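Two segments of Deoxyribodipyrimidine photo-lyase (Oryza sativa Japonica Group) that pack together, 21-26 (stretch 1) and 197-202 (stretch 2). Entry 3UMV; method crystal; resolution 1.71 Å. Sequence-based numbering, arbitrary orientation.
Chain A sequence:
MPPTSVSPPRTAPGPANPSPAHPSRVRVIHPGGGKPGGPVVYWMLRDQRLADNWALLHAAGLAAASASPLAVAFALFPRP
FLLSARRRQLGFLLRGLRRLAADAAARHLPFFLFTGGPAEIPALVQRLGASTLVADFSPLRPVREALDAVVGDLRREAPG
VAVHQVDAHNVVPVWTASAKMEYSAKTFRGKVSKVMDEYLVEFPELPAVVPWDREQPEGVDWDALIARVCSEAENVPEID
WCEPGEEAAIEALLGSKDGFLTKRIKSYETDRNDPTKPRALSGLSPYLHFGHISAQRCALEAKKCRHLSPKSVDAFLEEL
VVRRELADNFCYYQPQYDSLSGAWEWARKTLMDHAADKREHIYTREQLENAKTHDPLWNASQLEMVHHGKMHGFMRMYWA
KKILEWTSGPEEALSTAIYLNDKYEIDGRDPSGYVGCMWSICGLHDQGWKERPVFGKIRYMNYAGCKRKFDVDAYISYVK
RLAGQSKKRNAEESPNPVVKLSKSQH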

# COMPACT_ATOMS: atom_id res chain seq x y z
N ALA A 21 -21.24 5.28 -6.03
CA ALA A 21 -20.42 4.08 -6.13
C ALA A 21 -21.15 2.94 -6.84
O ALA A 21 -22.30 2.65 -6.53
N HIS A 22 -20.48 2.32 -7.81
CA HIS A 22 -20.98 1.11 -8.44
C HIS A 22 -21.32 0.12 -7.31
O HIS A 22 -20.53 -0.06 -6.39
N PRO A 23 -22.51 -0.50 -7.36
CA PRO A 23 -22.89 -1.42 -6.28
C PRO A 23 -21.90 -2.57 -6.04
O PRO A 23 -21.81 -3.05 -4.91
N SER A 24 -21.17 -3.00 -7.07
CA SER A 24 -20.21 -4.08 -6.87
C SER A 24 -19.05 -3.62 -5.99
O SER A 24 -18.37 -4.44 -5.38
N ARG A 25 -18.84 -2.31 -5.88
CA ARG A 25 -17.80 -1.77 -5.00
C ARG A 25 -18.22 -1.75 -3.53
O ARG A 25 -17.39 -1.54 -2.66
N VAL A 26 -19.51 -1.96 -3.27
CA VAL A 26 -20.09 -1.82 -1.93
C VAL A 26 -20.51 -3.15 -1.32
O VAL A 26 -21.29 -3.89 -1.89
N ASP A 197 -13.39 -1.94 -18.68
CA ASP A 197 -14.16 -0.82 -19.21
C ASP A 197 -15.31 -0.41 -18.28
O ASP A 197 -15.69 0.76 -18.21
N GLU A 198 -15.84 -1.37 -17.54
CA GLU A 198 -16.92 -1.11 -16.60
C GLU A 198 -16.48 -0.38 -15.33
O GLU A 198 -17.28 0.34 -14.73
N TYR A 199 -15.22 -0.55 -14.92
CA TYR A 199 -14.75 0.01 -13.65
C TYR A 199 -13.74 1.15 -13.76
O TYR A 199 -13.65 2.00 -12.85
N LEU A 200 -13.00 1.20 -14.86
CA LEU A 200 -12.06 2.29 -15.08
C LEU A 200 -12.78 3.50 -15.67
O LEU A 200 -12.70 3.76 -16.87
N VAL A 201 -13.48 4.22 -14.80
CA VAL A 201 -14.37 5.31 -15.17
C VAL A 201 -14.05 6.52 -14.31
O VAL A 201 -13.35 6.42 -13.30
N GLU A 202 -14.56 7.68 -14.70
CA GLU A 202 -14.28 8.90 -13.96
C GLU A 202 -15.01 8.91 -12.63
O GLU A 202 -15.99 8.19 -12.43

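Two hydrogen bonds join the stretches. H22 NE2 donates to E198 OE2 at 2.9 Å, nearly straight at 164°. R25 NH1 donates to the backbone atom Y199 O, also at 2.9 Å. Y199 O, at the last helical residue, also accepts a weak hydrogen bond from V201 N at 3.0 Å.

H22 points toward stretch 2 with chi1 t. H22 ND1 accepts a hydrogen bond from S24 N at 2.9 Å, so both ring nitrogens have hydrogen-bond partners. E198 leaves its CA sideways, but an extended chain (chi1 t, chi2 t) brings its carboxylate to the edge of the H22 ring.

R25 also starts sideways. With chi1 m and both chi2 and chi3 t, its guanidinium reaches stretch 2, while NH2 is bonded elsewhere in the structure. Water 1 makes weak hydrogen bonds to R25 NH1 (2.9 Å) and E198 O (3.4 Å).

Y199, chi1 m, is buried and gives the largest covered area. Y199 CE1 lies over one face of the H22 ring; the two rings meet obliquely, with planes at 40° and centroids 4.7 Å apart. Y199 CD1 covers a face of the R25 guanidinium, 4.1 Å from R25 CZ. S24, chi1 m, points in and places CB 3.2 Å from Y199 OH. V201 points toward stretch 1, and its CG2 lies 4.2 Å from R25 NH1.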

# COMPACT_ATOMS: atom_id res chain seq x y z
CB ALA A 21 -19.93 3.63 -4.74
CB HIS A 22 -19.88 0.55 -9.36
CG HIS A 22 -20.28 -0.62 -10.20
ND1 HIS A 22 -20.73 -1.81 -9.67
CD2 HIS A 22 -20.27 -0.79 -11.55
CE1 HIS A 22 -20.99 -2.66 -10.65
NE2 HIS A 22 -20.72 -2.07 -11.80
CB PRO A 23 -24.25 -1.97 -6.74
CG PRO A 23 -24.38 -1.59 -8.17
CD PRO A 23 -23.58 -0.33 -8.35
CB SER A 24 -19.71 -4.65 -8.20
OG SER A 24 -20.76 -5.31 -8.89
CB ARG A 25 -17.39 -0.35 -5.39
CG ARG A 25 -16.96 -0.13 -6.83
CD ARG A 25 -16.22 1.20 -6.92
NE ARG A 25 -16.18 1.74 -8.28
CZ ARG A 25 -15.16 1.57 -9.12
NH1 ARG A 25 -15.18 2.11 -10.35
NH2 ARG A 25 -14.11 0.85 -8.72
CB VAL A 26 -21.31 -0.87 -1.96
CG1 VAL A 26 -21.94 -0.74 -0.58
CG2 VAL A 26 -20.90 0.50 -2.49
CB ASP A 197 -14.67 -1.12 -20.63
CG ASP A 197 -13.57 -1.11 -21.67
OD1 ASP A 197 -12.49 -0.54 -21.40
OD2 ASP A 197 -13.79 -1.68 -22.77
CB GLU A 198 -17.62 -2.42 -16.23
CG GLU A 198 -18.72 -2.27 -15.19
CD GLU A 198 -19.53 -3.55 -15.00
OE1 GLU A 198 -19.13 -4.60 -15.54
OE2 GLU A 198 -20.56 -3.49 -14.30
CB TYR A 199 -14.16 -1.10 -12.77
CG TYR A 199 -15.22 -2.07 -12.32
CD1 TYR A 199 -16.07 -1.75 -11.29
CD2 TYR A 199 -15.38 -3.30 -12.94
CE1 TYR A 199 -17.05 -2.60 -10.87
CE2 TYR A 199 -16.37 -4.19 -12.53
CZ TYR A 199 -17.19 -3.83 -11.48
OH TYR A 199 -18.18 -4.67 -11.05
CB LEU A 200 -10.89 1.86 -15.95
CG LEU A 200 -9.78 2.89 -16.11
CD1 LEU A 200 -9.33 3.43 -14.76
CD2 LEU A 200 -8.60 2.27 -16.86
CB VAL A 201 -15.85 4.91 -14.95
CG1 VAL A 201 -16.16 3.64 -15.71
CG2 VAL A 201 -16.15 4.70 -13.47
CB GLU A 202 -14.66 10.14 -14.79
CG GLU A 202 -13.45 10.80 -15.49
CD GLU A 202 -12.41 11.36 -14.52
OE1 GLU A 202 -11.32 11.79 -14.98
OE2 GLU A 202 -12.67 11.37 -13.29
O HOH W 1 -17.77 1.91 -11.74